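Local coordinates for protein malate synthase (Haloferax volcanii, PDB 3OYZ) that catalyses the magnesium-dependent Claisen condensation of acetyl-CoA with glyoxylate, and the hydrolysis of the resulting malyl-CoA to malate, in the glyoxylate cycle, at residues V11-T16 with E266-P271; Q97-M102 with F137-H142; S342-V347 with A422-R427. All coordinates share one frame; numbering follows the deposited sequence.

Interactions 1 and 2 belong to the TIM barrel, whereas interaction 3 lies in the C-terminal helical part of the chain. Interaction 1 joins strand 13-18, first in the barrel, to the C-terminal part of helix 261-269, which follows the last barrel strand, 255-258. Within the sequence spanned by that closure comes interaction 2, which pairs helices 92-105 and 127-143, which precede and follow strand 118-121 in sequence; the two centres are about 28 Å apart. Interaction 3, between helices 343-358 and 422-428, follows both, its centre about 40 Å from that of interaction 1 and about 44 Å from that of interaction 2. Only interaction 1 reaches the acetyl-CoA pocket; interaction 3 lies away from the annotated sites.

Interaction 1. Residues V11-T16 with E266-P271; sequences VRTFFT and EANTSP. With ACO (acetyl coenzyme *a), chain B.
Arg12 and Thr13 meet Ala267, Asn268 and Pro271 where the TIM barrel closes: strand 13-18 opens the barrel, and helix 261-269 follows its last strand, 255-258, which neighbours 13-18 in the sheet. Arg12 can be followed outward. Its CB faces segment 266-271, near Ala267 O, and CG lies 3.8 Å from Pro271 CG. The chain then bends at chi3 (-70°), which places NE; CD lies 3.4 Å from Asn268 O. At the tip, Arg12 NH1 donates to Asn268 O over 3.0 Å, with an N-H...O angle of 134° and the oxygen tilted out of the guanidinium plane. Asn268 OD1 sits over the centre of one guanidinium face, 3.3 Å from Arg12 CZ, a place where the positive charge would probably polarise it. NE has its salt-bridge partner in Asp44, and NH2 bonds Gln412 of the second subunit. An alanine in place of Arg12 would probably cost Asn268 O the NH1 donor, Asp44 this countercharge and Gln412 of the second subunit a bond partner, and open a gap beside Pro271.

Thr13 OG1 donates to Asn268 OD1 at 2.9 Å from above the carbonyl plane and is also hydrogen-bonded to Asp44 N, while Asn268 ND2 is held by Met40 O and Ala42 O. Thr13 CG2 presses on Ala267 CB at 3.5 Å, tighter than usual for two carbons. A water donates to both Arg12 O and Ala267 O. Further along the strand, acetyl-CoA N6A donates to Thr16 O, and Thr16 OG1 donates to the pantetheine oxygen O5P at 2.8 Å.

Interaction 2. Residues Q97-M102 with F137-H142; sequences QGFQHM and FTIVEH
The Phe137 ring takes the end of Met102 on one face: the methyl CE stands 3.9 Å from the ring centroid and only 5° off the ring normal, a CH-pi contact. The sulfur follows it over the same ring, with Met102 SD 4.3 Å from the Phe137 centroid and 18° off the normal, which makes this a Met-aromatic pair as well. Rather than pointing at one carbon, CE is centred on the ring: its distances to Phe137 CG, CD1, CD2 and CE1 fall between 4.0 and 4.2 Å. A chi3 turned away from the staggered positions carries Met102 CE over the ring. The second ring, Phe99, is approached obliquely by two methyls, Val140 CG2 at 3.5 Å from Phe99 CE1 and Ile139 CG2 at 3.6 Å from Phe99 CZ. Its CG is anti to the backbone N, and the ring end comes nearer the other helix than its CB direction suggests. Val140 CG2 also meets Met102 CE at 4.1 Å, so this one methyl touches both Phe99 and Met102. No hydrogen bond crosses the interface. Phe99 is further stacked on Phe136, while Phe119 of strand 118-121 touches both Met102 and Phe137. The axes of segments 97-102 and 137-142 approach to 10.2 Å, at 25° from parallel: helices 92-105 and 127-143, separated in sequence by strand 118-121, pack side by side in the helical layer outside the parallel strands, as in a TIM barrel.

Interaction 3. Residues S342-V347 with A422-R427; sequences SMDDIV and AGVVER
Val347 lays its CG1 methyl over one face of the Arg427 guanidinium, 3.3 Å from Arg427 NH1 and 3.6 Å from Arg427 CZ. CG1 is anti to the backbone N (chi1 -176°), the branch that makes this contact. While the face meets a methyl, the guanidinium edge meets a carboxylate: Arg427 NE donates to Asp344 OD1 over 3.2 Å with an N-H...O angle of 156°, and OD1 lies in the guanidinium plane. Arg427 NH2 reaches the same oxygen at 3.3 Å, but that bond is weak. The carboxylate and guanidinium planes are 23° apart, nearly coplanar, yet both donors converge on OD1, so the salt bridge does not use the two carboxylate oxygens as a pair. Asp344 OD2 instead lies against Val424, 3.4 Å from its CG2.

Beside this polar end, Met343 CE touches Val424 CG1 at 4.0 Å, and the methionine continues to Ile399, Phe402 and Tyr420 of the neighbouring helices. At the start of helix 343-358, Ser342 OG accepts from Asp345 N at 2.8 Å and Ser342 N donates to Asp345 OD2, a capping box, consistent with a well-defined first turn from which Met343 and Asp344 project. The third subunit packs on this helix start, with its Pro273 against Met343.

Asp348 and Glu351, from the same helix as Asp344, also form salt bridges with Arg427. Three acidic side chains of helix 343-358 thus share one arginine of helix 422-428, whose positive charge would probably relieve their mutual repulsion and favour their ionised forms.

Interaction 1. Residues V11-T16 with E266-P271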
loop_
_atom_site.group_PDB
_atom_site.type_symbol
_atom_site.label_atom_id
_atom_site.label_comp_id
_atom_site.label_asym_id
_atom_site.label_seq_id
_atom_site.Cartn_x
_atom_site.Cartn_y
_atom_site.Cartn_z
ATOM N N VAL A 11 11.693 16.709 11.493
ATOM C CA VAL A 11 11.405 16.408 12.894
ATOM C C VAL A 11 11.874 14.975 13.106
ATOM O O VAL A 11 11.362 14.038 12.489
ATOM C CB VAL A 11 9.936 16.585 13.343
ATOM C CG1 VAL A 11 9.662 15.981 14.701
ATOM C CG2 VAL A 11 9.524 18.043 13.381
ATOM N N ARG A 12 12.910 14.772 13.949
ATOM C CA ARG A 12 13.428 13.437 14.226
ATOM C C ARG A 12 12.678 12.777 15.343
ATOM O O ARG A 12 12.546 11.550 15.326
ATOM C CB ARG A 12 14.921 13.525 14.685
ATOM C CG ARG A 12 15.855 14.023 13.578
ATOM C CD ARG A 12 17.261 14.319 14.164
ATOM N NE ARG A 12 17.132 15.508 15.002
ATOM C CZ ARG A 12 18.137 15.984 15.748
ATOM N NH1 ARG A 12 19.307 15.348 15.760
ATOM N NH2 ARG A 12 17.973 17.130 16.395
ATOM N N THR A 13 12.216 13.540 16.347
ATOM C CA THR A 13 11.820 12.901 17.598
ATOM C C THR A 13 10.605 13.689 18.018
ATOM O O THR A 13 10.628 14.908 17.897
ATOM C CB THR A 13 12.948 13.126 18.702
ATOM O OG1 THR A 13 13.610 14.347 18.377
ATOM C CG2 THR A 13 14.051 12.131 18.495
ATOM N N PHE A 14 9.589 12.983 18.491
ATOM C CA PHE A 14 8.295 13.496 18.908
ATOM C C PHE A 14 8.161 12.790 20.226
ATOM O O PHE A 14 7.830 11.592 20.272
ATOM C CB PHE A 14 7.245 12.995 17.848
ATOM C CG PHE A 14 5.813 13.364 18.123
ATOM C CD1 PHE A 14 5.238 14.506 17.575
ATOM C CD2 PHE A 14 4.996 12.468 18.778
ATOM C CE1 PHE A 14 3.908 14.830 17.818
ATOM C CE2 PHE A 14 3.667 12.744 18.978
ATOM C CZ PHE A 14 3.093 13.914 18.494
ATOM N N PHE A 15 8.394 13.492 21.341
ATOM C CA PHE A 15 8.446 12.783 22.650
ATOM C C PHE A 15 7.271 13.082 23.542
ATOM O O PHE A 15 7.094 14.253 23.823
ATOM C CB PHE A 15 9.660 13.416 23.390
ATOM C CG PHE A 15 9.958 12.874 24.781
ATOM C CD1 PHE A 15 9.778 11.541 25.103
ATOM C CD2 PHE A 15 10.593 13.713 25.725
ATOM C CE1 PHE A 15 10.064 11.039 26.417
ATOM C CE2 PHE A 15 10.923 13.237 27.029
ATOM C CZ PHE A 15 10.684 11.884 27.357
ATOM N N THR A 16 6.456 12.133 23.976
ATOM C CA THR A 16 5.358 12.501 24.848
ATOM C C THR A 16 5.715 12.307 26.349
ATOM O O THR A 16 6.337 11.297 26.698
ATOM C CB THR A 16 4.171 11.590 24.609
ATOM O OG1 THR A 16 4.722 10.290 24.415
ATOM C CG2 THR A 16 3.406 12.029 23.244
ATOM N N GLU A 266 18.418 7.850 20.993
ATOM C CA GLU A 266 18.567 6.974 19.809
ATOM C C GLU A 266 17.942 7.566 18.528
ATOM O O GLU A 266 18.545 7.639 17.452
ATOM C CB GLU A 266 17.896 5.630 20.099
ATOM C CG GLU A 266 18.710 4.771 21.062
ATOM C CD GLU A 266 19.944 4.125 20.403
ATOM O OE1 GLU A 266 19.938 3.854 19.181
ATOM O OE2 GLU A 266 20.959 3.900 21.088
ATOM N N ALA A 267 16.734 8.102 18.680
ATOM C CA ALA A 267 16.011 8.576 17.506
ATOM C C ALA A 267 16.616 9.888 17.030
ATOM O O ALA A 267 16.524 10.208 15.856
ATOM C CB ALA A 267 14.493 8.745 17.844
ATOM N N ASN A 268 17.272 10.665 17.885
ATOM C CA ASN A 268 17.998 11.879 17.418
ATOM C C ASN A 268 19.238 11.597 16.586
ATOM O O ASN A 268 19.633 12.383 15.699
ATOM C CB ASN A 268 18.385 12.807 18.580
ATOM C CG ASN A 268 17.325 13.824 18.914
ATOM O OD1 ASN A 268 16.535 14.230 18.045
ATOM N ND2 ASN A 268 17.259 14.212 20.195
ATOM N N THR A 269 19.830 10.440 16.824
ATOM C CA THR A 269 21.087 10.074 16.162
ATOM C C THR A 269 20.871 9.238 14.923
ATOM O O THR A 269 21.597 9.351 13.939
ATOM C CB THR A 269 21.939 9.100 17.068
ATOM O OG1 THR A 269 21.826 9.483 18.440
ATOM C CG2 THR A 269 23.373 9.114 16.666
ATOM N N SER A 270 19.876 8.366 14.972
ATOM C CA SER A 270 19.657 7.441 13.873
ATOM C C SER A 270 19.611 8.032 12.457
ATOM O O SER A 270 20.236 7.440 11.592
ATOM C CB SER A 270 18.404 6.593 14.088
ATOM O OG SER A 270 18.028 6.086 12.806
ATOM N N PRO A 271 18.917 9.160 12.191
ATOM C CA PRO A 271 18.909 9.513 10.770
ATOM C C PRO A 271 20.065 10.397 10.304
ATOM O O PRO A 271 20.139 10.728 9.122
ATOM C CB PRO A 271 17.617 10.340 10.645
ATOM C CG PRO A 271 17.473 11.002 11.999
ATOM C CD PRO A 271 17.833 9.862 12.912
HETATM N N1A ACO B . 8.654 11.955 30.084
HETATM C C2A ACO B . 9.392 12.474 31.084
HETATM N N3A ACO B . 10.195 11.694 31.828
HETATM C C4A ACO B . 10.303 10.353 31.644
HETATM C C5A ACO B . 9.507 9.755 30.550
HETATM C C6A ACO B . 8.617 10.639 29.773
HETATM N N6A ACO B . 7.866 10.040 28.810
HETATM N N7A ACO B . 9.754 8.439 30.540
HETATM C C8A ACO B . 10.618 8.197 31.554
HETATM N N9A ACO B . 10.982 9.329 32.172
HETATM C C1B ACO B . 11.951 9.378 33.314
HETATM C C2B ACO B . 11.696 8.161 34.193
HETATM O O2B ACO B . 10.657 8.472 35.120
HETATM C C3B ACO B . 13.048 7.910 34.830
HETATM O O3B ACO B . 13.103 8.913 35.849
HETATM P P3B ACO B . 14.022 8.862 37.215
HETATM O O7A ACO B . 15.123 9.821 36.789
HETATM O O8A ACO B . 14.346 7.384 37.291
HETATM O O9A ACO B . 13.143 9.320 38.357
HETATM C C4B ACO B . 14.002 8.267 33.701
HETATM O O4B ACO B . 13.324 9.248 32.903
HETATM C C5B ACO B . 14.295 7.066 32.809
HETATM O O5B ACO B . 13.076 6.331 32.688
HETATM P P1A ACO B . 13.025 4.850 32.075
HETATM O O1A ACO B . 13.683 3.800 32.911
HETATM O O2A ACO B . 13.620 5.003 30.705
HETATM O O3A ACO B . 11.504 4.382 31.895
HETATM P P2A ACO B . 10.590 3.942 33.135
HETATM O O4A ACO B . 10.957 5.029 34.092
HETATM O O5A ACO B . 10.660 2.432 33.231
HETATM O O6A ACO B . 9.045 4.168 32.678
HETATM C CBP ACO B . 7.170 4.426 31.107
HETATM C CCP ACO B . 8.459 3.675 31.463
HETATM C CDP ACO B . 6.133 4.286 32.220
HETATM C CEP ACO B . 6.599 3.755 29.864
HETATM C CAP ACO B . 7.398 5.928 30.899
HETATM O OAP ACO B . 8.537 6.001 30.053
HETATM C C9P ACO B . 6.252 6.646 30.217
HETATM O O9P ACO B . 5.198 6.848 30.830
HETATM N N8P ACO B . 6.448 7.003 28.936
HETATM C C7P ACO B . 5.392 7.710 28.224
HETATM C C6P ACO B . 4.203 6.816 27.839
HETATM C C5P ACO B . 3.368 7.653 26.887
HETATM O O5P ACO B . 3.736 8.788 26.589
HETATM N N4P ACO B . 2.291 7.051 26.386
HETATM C C3P ACO B . 1.381 7.653 25.428
HETATM C C2P ACO B . 2.038 7.838 24.058
HETATM S S1P ACO B . 1.649 6.283 23.312
HETATM C C ACO B . 0.058 6.301 22.759
HETATM O O ACO B . -0.768 7.117 23.118
HETATM C CH3 ACO B . -0.336 5.204 21.819
HETATM O O HOH W 1 14.461 9.710 14.172
#

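Interaction 2. Residues Q97-M102 with F137-H142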
loop_
_atom_site.group_PDB
_atom_site.type_symbol
_atom_site.label_atom_id
_atom_site.label_comp_id
_atom_site.label_asym_id
_atom_site.label_seq_id
_atom_site.Cartn_x
_atom_site.Cartn_y
_atom_site.Cartn_z
ATOM N N GLN A 97 -14.168 19.092 25.384
ATOM C CA GLN A 97 -13.167 19.060 26.459
ATOM C C GLN A 97 -11.791 19.479 25.936
ATOM O O GLN A 97 -11.126 20.335 26.548
ATOM C CB GLN A 97 -13.247 17.683 27.107
ATOM C CG GLN A 97 -12.175 17.519 28.228
ATOM C CD GLN A 97 -12.478 18.422 29.426
ATOM O OE1 GLN A 97 -13.138 17.941 30.345
ATOM N NE2 GLN A 97 -12.080 19.714 29.399
ATOM N N GLY A 98 -11.403 19.046 24.724
ATOM C CA GLY A 98 -10.059 19.363 24.238
ATOM C C GLY A 98 -10.036 20.802 23.834
ATOM O O GLY A 98 -9.082 21.509 24.116
ATOM N N PHE A 99 -11.134 21.286 23.260
ATOM C CA PHE A 99 -11.156 22.698 23.017
ATOM C C PHE A 99 -11.103 23.519 24.349
ATOM O O PHE A 99 -10.430 24.532 24.381
ATOM C CB PHE A 99 -12.518 22.997 22.394
ATOM C CG PHE A 99 -12.823 24.469 22.253
ATOM C CD1 PHE A 99 -11.955 25.317 21.614
ATOM C CD2 PHE A 99 -14.006 24.973 22.768
ATOM C CE1 PHE A 99 -12.223 26.691 21.461
ATOM C CE2 PHE A 99 -14.319 26.331 22.629
ATOM C CZ PHE A 99 -13.431 27.194 21.958
ATOM N N GLN A 100 -11.905 23.194 25.359
ATOM C CA GLN A 100 -11.820 24.027 26.587
ATOM C C GLN A 100 -10.425 24.053 27.207
ATOM O O GLN A 100 -9.935 25.112 27.583
ATOM C CB GLN A 100 -12.783 23.544 27.662
ATOM C CG GLN A 100 -14.207 23.322 27.197
ATOM C CD GLN A 100 -15.069 22.659 28.294
ATOM O OE1 GLN A 100 -15.291 21.444 28.289
ATOM N NE2 GLN A 100 -15.572 23.467 29.232
ATOM N N HIS A 101 -9.767 22.898 27.225
ATOM C CA HIS A 101 -8.362 22.838 27.670
ATOM C C HIS A 101 -7.469 23.694 26.815
ATOM O O HIS A 101 -6.620 24.357 27.419
ATOM C CB HIS A 101 -7.824 21.410 27.910
ATOM C CG HIS A 101 -8.390 20.754 29.140
ATOM N ND1 HIS A 101 -8.495 19.387 29.313
ATOM C CD2 HIS A 101 -8.906 21.304 30.271
ATOM C CE1 HIS A 101 -9.024 19.113 30.498
ATOM N NE2 HIS A 101 -9.262 20.263 31.095
ATOM N N MET A 102 -7.631 23.787 25.476
ATOM C CA MET A 102 -6.684 24.571 24.707
ATOM C C MET A 102 -6.925 26.019 24.989
ATOM O O MET A 102 -6.005 26.872 24.903
ATOM C CB MET A 102 -6.886 24.497 23.151
ATOM C CG MET A 102 -6.608 23.158 22.544
ATOM S SD MET A 102 -6.681 23.038 20.701
ATOM C CE MET A 102 -6.306 24.685 20.258
ATOM N N PHE A 137 -9.158 25.791 16.765
ATOM C CA PHE A 137 -7.893 26.506 16.789
ATOM C C PHE A 137 -8.146 27.970 16.432
ATOM O O PHE A 137 -7.581 28.910 17.073
ATOM C CB PHE A 137 -6.856 25.961 15.764
ATOM C CG PHE A 137 -6.085 24.778 16.194
ATOM C CD1 PHE A 137 -4.740 24.913 16.572
ATOM C CD2 PHE A 137 -6.693 23.525 16.262
ATOM C CE1 PHE A 137 -4.055 23.797 16.984
ATOM C CE2 PHE A 137 -6.033 22.411 16.666
ATOM C CZ PHE A 137 -4.669 22.534 17.018
ATOM N N THR A 138 -8.919 28.210 15.364
ATOM C CA THR A 138 -9.213 29.572 14.948
ATOM C C THR A 138 -9.932 30.352 16.091
ATOM O O THR A 138 -9.635 31.529 16.342
ATOM C CB THR A 138 -10.073 29.537 13.654
ATOM O OG1 THR A 138 -9.267 28.906 12.647
ATOM C CG2 THR A 138 -10.336 30.975 13.193
ATOM N N ILE A 139 -10.940 29.739 16.670
ATOM C CA ILE A 139 -11.634 30.419 17.802
ATOM C C ILE A 139 -10.670 30.756 18.966
ATOM O O ILE A 139 -10.685 31.902 19.412
ATOM C CB ILE A 139 -12.818 29.592 18.260
ATOM C CG1 ILE A 139 -13.977 29.782 17.232
ATOM C CG2 ILE A 139 -13.325 30.026 19.668
ATOM C CD1 ILE A 139 -15.001 28.654 17.363
ATOM N N VAL A 140 -9.876 29.801 19.437
ATOM C CA VAL A 140 -8.830 30.038 20.452
ATOM C C VAL A 140 -7.931 31.197 20.127
ATOM O O VAL A 140 -7.772 32.094 20.992
ATOM C CB VAL A 140 -8.008 28.755 20.701
ATOM C CG1 VAL A 140 -6.733 29.100 21.446
ATOM C CG2 VAL A 140 -8.875 27.715 21.361
ATOM N N GLU A 141 -7.318 31.213 18.939
ATOM C CA GLU A 141 -6.569 32.353 18.426
ATOM C C GLU A 141 -7.256 33.705 18.550
ATOM O O GLU A 141 -6.685 34.702 19.052
ATOM C CB GLU A 141 -6.027 32.169 16.993
ATOM C CG GLU A 141 -5.009 31.012 16.972
ATOM C CD GLU A 141 -4.713 30.502 15.543
ATOM O OE1 GLU A 141 -5.539 30.723 14.611
ATOM O OE2 GLU A 141 -3.670 29.840 15.361
ATOM N N HIS A 142 -8.480 33.753 18.046
ATOM C CA HIS A 142 -9.212 35.013 18.079
ATOM C C HIS A 142 -9.587 35.391 19.529
ATOM O O HIS A 142 -9.515 36.558 19.881
ATOM C CB HIS A 142 -10.455 34.979 17.182
ATOM C CG HIS A 142 -10.125 35.197 15.729
ATOM N ND1 HIS A 142 -10.268 36.417 15.107
ATOM C CD2 HIS A 142 -9.521 34.385 14.825
ATOM C CE1 HIS A 142 -9.854 36.322 13.852
ATOM N NE2 HIS A 142 -9.381 35.099 13.663
#

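Interaction 3. Residues S342-V347 with A422-R427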
loop_
_atom_site.group_PDB
_atom_site.type_symbol
_atom_site.label_atom_id
_atom_site.label_comp_id
_atom_site.label_asym_id
_atom_site.label_seq_id
_atom_site.Cartn_x
_atom_site.Cartn_y
_atom_site.Cartn_z
ATOM N N SER A 342 -2.568 -16.844 26.017
ATOM C CA SER A 342 -3.724 -17.714 25.927
ATOM C C SER A 342 -4.876 -16.729 26.072
ATOM O O SER A 342 -4.652 -15.580 26.464
ATOM C CB SER A 342 -3.735 -18.606 27.180
ATOM O OG SER A 342 -4.068 -17.833 28.337
ATOM N N MET A 343 -6.107 -17.183 25.866
ATOM C CA MET A 343 -7.231 -16.306 26.175
ATOM C C MET A 343 -7.217 -15.759 27.608
ATOM O O MET A 343 -7.452 -14.560 27.831
ATOM C CB MET A 343 -8.575 -16.961 25.842
ATOM C CG MET A 343 -9.702 -15.915 25.892
ATOM S SD MET A 343 -11.161 -16.275 24.892
ATOM C CE MET A 343 -11.759 -17.825 25.563
ATOM N N ASP A 344 -6.904 -16.625 28.574
ATOM C CA ASP A 344 -6.681 -16.215 29.966
ATOM C C ASP A 344 -5.609 -15.163 30.199
ATOM O O ASP A 344 -5.809 -14.216 30.956
ATOM C CB ASP A 344 -6.340 -17.438 30.819
ATOM C CG ASP A 344 -7.525 -17.913 31.622
ATOM O OD1 ASP A 344 -8.211 -17.052 32.227
ATOM O OD2 ASP A 344 -7.745 -19.144 31.639
ATOM N N ASP A 345 -4.455 -15.341 29.566
ATOM C CA ASP A 345 -3.395 -14.340 29.631
ATOM C C ASP A 345 -3.851 -12.931 29.203
ATOM O O ASP A 345 -3.582 -11.937 29.894
ATOM C CB ASP A 345 -2.219 -14.790 28.766
ATOM C CG ASP A 345 -1.478 -15.968 29.356
ATOM O OD1 ASP A 345 -1.194 -15.935 30.579
ATOM O OD2 ASP A 345 -1.177 -16.908 28.587
ATOM N N ILE A 346 -4.561 -12.870 28.073
ATOM C CA ILE A 346 -5.096 -11.608 27.542
ATOM C C ILE A 346 -5.980 -10.833 28.536
ATOM O O ILE A 346 -5.710 -9.657 28.842
ATOM C CB ILE A 346 -5.828 -11.794 26.180
ATOM C CG1 ILE A 346 -4.801 -12.050 25.067
ATOM C CG2 ILE A 346 -6.632 -10.551 25.877
ATOM C CD1 ILE A 346 -5.280 -13.041 24.048
ATOM N N VAL A 347 -6.999 -11.502 29.059
ATOM C CA VAL A 347 -7.777 -10.908 30.141
ATOM C C VAL A 347 -6.930 -10.421 31.339
ATOM O O VAL A 347 -7.190 -9.348 31.895
ATOM C CB VAL A 347 -8.776 -11.959 30.662
ATOM C CG1 VAL A 347 -9.679 -11.332 31.718
ATOM C CG2 VAL A 347 -9.516 -12.642 29.480
ATOM N N ALA A 422 -15.311 -24.546 30.518
ATOM C CA ALA A 422 -16.498 -23.720 30.780
ATOM C C ALA A 422 -16.229 -22.515 31.680
ATOM O O ALA A 422 -17.024 -21.568 31.783
ATOM C CB ALA A 422 -17.605 -24.590 31.386
ATOM N N GLY A 423 -15.103 -22.587 32.374
ATOM C CA GLY A 423 -14.715 -21.528 33.295
ATOM C C GLY A 423 -14.027 -20.399 32.550
ATOM O O GLY A 423 -14.365 -19.233 32.758
ATOM N N VAL A 424 -13.050 -20.746 31.714
ATOM C CA VAL A 424 -12.393 -19.775 30.824
ATOM C C VAL A 424 -13.429 -19.061 29.943
ATOM O O VAL A 424 -13.393 -17.827 29.823
ATOM C CB VAL A 424 -11.301 -20.407 29.929
ATOM C CG1 VAL A 424 -10.627 -19.332 29.056
ATOM C CG2 VAL A 424 -10.287 -21.181 30.762
ATOM N N VAL A 425 -14.383 -19.832 29.422
ATOM C CA VAL A 425 -15.468 -19.294 28.624
ATOM C C VAL A 425 -16.264 -18.217 29.333
ATOM O O VAL A 425 -16.557 -17.184 28.721
ATOM C CB VAL A 425 -16.395 -20.381 28.049
ATOM C CG1 VAL A 425 -17.620 -19.778 27.373
ATOM C CG2 VAL A 425 -15.652 -21.258 27.071
ATOM N N GLU A 426 -16.633 -18.445 30.596
ATOM C CA GLU A 426 -17.618 -17.575 31.245
ATOM C C GLU A 426 -16.871 -16.336 31.684
ATOM O O GLU A 426 -17.443 -15.247 31.711
ATOM C CB GLU A 426 -18.363 -18.242 32.411
ATOM C CG GLU A 426 -19.465 -19.252 32.002
ATOM C CD GLU A 426 -20.321 -18.848 30.772
ATOM O OE1 GLU A 426 -20.788 -17.679 30.670
ATOM O OE2 GLU A 426 -20.550 -19.725 29.896
ATOM N N ARG A 427 -15.574 -16.487 31.927
ATOM C CA ARG A 427 -14.731 -15.313 32.175
ATOM C C ARG A 427 -14.613 -14.348 30.978
ATOM O O ARG A 427 -14.721 -13.134 31.176
ATOM C CB ARG A 427 -13.341 -15.746 32.641
ATOM C CG ARG A 427 -12.597 -14.641 33.361
ATOM C CD ARG A 427 -11.598 -15.232 34.327
ATOM N NE ARG A 427 -10.208 -15.116 33.904
ATOM C CZ ARG A 427 -9.452 -14.029 34.056
ATOM N NH1 ARG A 427 -9.962 -12.916 34.574
ATOM N NH2 ARG A 427 -8.181 -14.060 33.674
#